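Local structure of Tni2 (Pseudomonas fluorescens, 6B12) at residues C[97-101]-C[102-106]. The protein is probably the immunity protein of the toxin Tne2 and would protect the producing bacterium from it. Residues are numbered along the deposited sequence; the frame is centred on the assembly and turned at random.
Sequences LLING and QLEAG
Gln102 meets Ile99 at the mouth of a two-residue beta hairpin, where Asn100 and Gly101 form the corners of a type I' turn. The hairpin joins strand 96-99, an outermost strand of a five-stranded antiparallel sheet, to strand 102-112. Gln102 N donates to Ile99 O at 3.1 Å, coming from well above the carbonyl plane, whereas the return bond from Ile99 N to Gln102 O is nearly straight (169°). Leu98 CA makes a CA-H...O contact to Gln102 O at 3.4 Å. The Gln102 side chain bends at chi2 (-66°) and curls back alongside the peptide of Gly101. Leu103, in the non-hydrogen-bonded pair with Leu98, lies on the face opposite Ile99, Gln102 and Glu104, with both leucines exposed. Glu104 then closes the next hydrogen-bonded pair: its N reaches Leu97 O at 2.8 Å and its O takes Leu97 N at 2.9 Å. On the other face, where Leu97 packs on Phe126 and Val137, the Glu104 stem crosses Ile99 at about a right angle, CG lying 4.1 Å from Ile99 CB. A water donates to both Glu104 OE2 and Ile99 O. Ile99 O therefore accepts from Gln102 N and from the water, so the carboxylate of Glu104, its charge probably offset by Arg130, is linked through solvent to the hairpin backbone.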
ATOM      1  N   LEU C  97     -10.555 -14.723  -1.922  1.00 22.21           N
ATOM      2  CA  LEU C  97     -10.325 -14.722  -3.356  1.00 22.15           C
ATOM      3  C   LEU C  97      -9.874 -16.095  -3.820  1.00 23.74           C
ATOM      4  O   LEU C  97      -9.127 -16.791  -3.119  1.00 20.40           O
ATOM      5  CB  LEU C  97      -9.264 -13.687  -3.728  1.00 26.36           C
ATOM      6  CG  LEU C  97      -9.581 -12.271  -3.247  1.00 33.42           C
ATOM      7  CD1 LEU C  97      -8.497 -11.276  -3.660  1.00 27.27           C
ATOM      8  CD2 LEU C  97     -10.947 -11.860  -3.743  1.00 29.06           C
ATOM      9  N   LEU C  98     -10.338 -16.474  -5.003  1.00 20.43           N
ATOM     10  CA  LEU C  98      -9.910 -17.710  -5.638  1.00 21.40           C
ATOM     11  C   LEU C  98      -8.574 -17.434  -6.301  1.00 27.84           C
ATOM     12  O   LEU C  98      -8.499 -16.659  -7.265  1.00 27.44           O
ATOM     13  CB  LEU C  98     -10.926 -18.191  -6.665  1.00 27.04           C
ATOM     14  CG  LEU C  98     -11.981 -19.230  -6.329  1.00 37.86           C
ATOM     15  CD1 LEU C  98     -12.852 -19.460  -7.565  1.00 37.21           C
ATOM     16  CD2 LEU C  98     -11.332 -20.519  -5.875  1.00 33.02           C
ATOM     17  N   ILE C  99      -7.520 -18.054  -5.788  1.00 26.06           N
ATOM     18  CA  ILE C  99      -6.177 -17.892  -6.323  1.00 26.33           C
ATOM     19  C   ILE C  99      -5.621 -19.286  -6.551  1.00 29.28           C
ATOM     20  O   ILE C  99      -5.491 -20.070  -5.602  1.00 33.03           O
ATOM     21  CB  ILE C  99      -5.276 -17.073  -5.380  1.00 24.66           C
ATOM     22  CG1 ILE C  99      -5.826 -15.660  -5.193  1.00 25.59           C
ATOM     23  CG2 ILE C  99      -3.831 -17.040  -5.884  1.00 31.47           C
ATOM     24  CD1 ILE C  99      -5.188 -14.915  -4.038  1.00 29.72           C
ATOM     25  N   ASN C 100      -5.352 -19.616  -7.814  1.00 30.73           N
ATOM     26  CA  ASN C 100      -4.842 -20.931  -8.184  1.00 35.84           C
ATOM     27  C   ASN C 100      -5.738 -22.049  -7.647  1.00 38.35           C
ATOM     28  O   ASN C 100      -5.266 -23.047  -7.090  1.00 36.72           O
ATOM     29  CB  ASN C 100      -3.398 -21.095  -7.704  1.00 36.95           C
ATOM     30  CG  ASN C 100      -2.724 -22.308  -8.293  1.00 45.39           C
ATOM     31  OD1 ASN C 100      -3.055 -22.744  -9.395  1.00 46.43           O
ATOM     32  ND2 ASN C 100      -1.780 -22.876  -7.549  1.00 50.83           N
ATOM     33  N   GLY C 101      -7.052 -21.875  -7.798  1.00 31.36           N
ATOM     34  CA  GLY C 101      -8.001 -22.914  -7.426  1.00 26.25           C
ATOM     35  C   GLY C 101      -8.285 -23.032  -5.940  1.00 27.16           C
ATOM     36  O   GLY C 101      -9.072 -23.904  -5.538  1.00 29.46           O
ATOM     37  N   GLN C 102      -7.659 -22.214  -5.110  1.00 27.61           N
ATOM     38  CA  GLN C 102      -7.837 -22.280  -3.669  1.00 26.13           C
ATOM     39  C   GLN C 102      -8.546 -21.021  -3.194  1.00 22.78           C
ATOM     40  O   GLN C 102      -8.234 -19.924  -3.651  1.00 22.54           O
ATOM     41  CB  GLN C 102      -6.485 -22.414  -2.965  1.00 31.93           C
ATOM     42  CG  GLN C 102      -5.672 -23.613  -3.424  1.00 35.99           C
ATOM     43  CD  GLN C 102      -6.327 -24.924  -3.049  1.00 46.06           C
ATOM     44  OE1 GLN C 102      -6.598 -25.183  -1.875  1.00 49.22           O
ATOM     45  NE2 GLN C 102      -6.596 -25.755  -4.045  1.00 51.53           N
ATOM     46  N   LEU C 103      -9.486 -21.177  -2.263  1.00 22.47           N
ATOM     47  CA  LEU C 103     -10.130 -20.018  -1.647  1.00 23.49           C
ATOM     48  C   LEU C 103      -9.196 -19.443  -0.577  1.00 24.96           C
ATOM     49  O   LEU C 103      -8.867 -20.126   0.404  1.00 24.21           O
ATOM     50  CB  LEU C 103     -11.479 -20.441  -1.064  1.00 26.86           C
ATOM     51  CG  LEU C 103     -12.544 -19.413  -0.683  1.00 30.22           C
ATOM     52  CD1 LEU C 103     -12.738 -18.394  -1.807  1.00 25.71           C
ATOM     53  CD2 LEU C 103     -13.836 -20.169  -0.405  1.00 37.34           C
ATOM     54  N   GLU C 104      -8.726 -18.211  -0.784  1.00 20.23           N
ATOM     55  CA  GLU C 104      -7.693 -17.609   0.052  1.00 21.96           C
ATOM     56  C   GLU C 104      -8.239 -16.398   0.786  1.00 20.48           C
ATOM     57  O   GLU C 104      -8.631 -15.411   0.148  1.00 23.74           O
ATOM     58  CB  GLU C 104      -6.480 -17.194  -0.784  1.00 22.42           C
ATOM     59  CG  GLU C 104      -5.836 -18.357  -1.497  1.00 22.61           C
ATOM     60  CD  GLU C 104      -4.955 -19.181  -0.577  1.00 23.84           C
ATOM     61  OE1 GLU C 104      -4.948 -18.939   0.663  1.00 26.81           O
ATOM     62  OE2 GLU C 104      -4.268 -20.081  -1.093  1.00 31.18           O
ATOM     63  N   ALA C 105      -8.218 -16.453   2.120  1.00 21.20           N
ATOM     64  CA  ALA C 105      -8.544 -15.255   2.890  1.00 23.39           C
ATOM     65  C   ALA C 105      -7.397 -14.242   2.836  1.00 23.95           C
ATOM     66  O   ALA C 105      -6.230 -14.584   2.628  1.00 21.11           O
ATOM     67  CB  ALA C 105      -8.839 -15.612   4.345  1.00 26.22           C
ATOM     68  N   GLY C 106      -7.735 -12.980   3.064  1.00 21.51           N
ATOM     69  CA  GLY C 106      -6.696 -11.977   3.073  1.00 19.78           C
ATOM     70  C   GLY C 106      -7.243 -10.643   3.521  1.00 20.22           C
ATOM     71  O   GLY C 106      -8.387 -10.540   3.972  1.00 22.23           O
TER
HETATM   72  O   HOH W   1      -3.622 -19.950  -3.607  1.00 29.29           O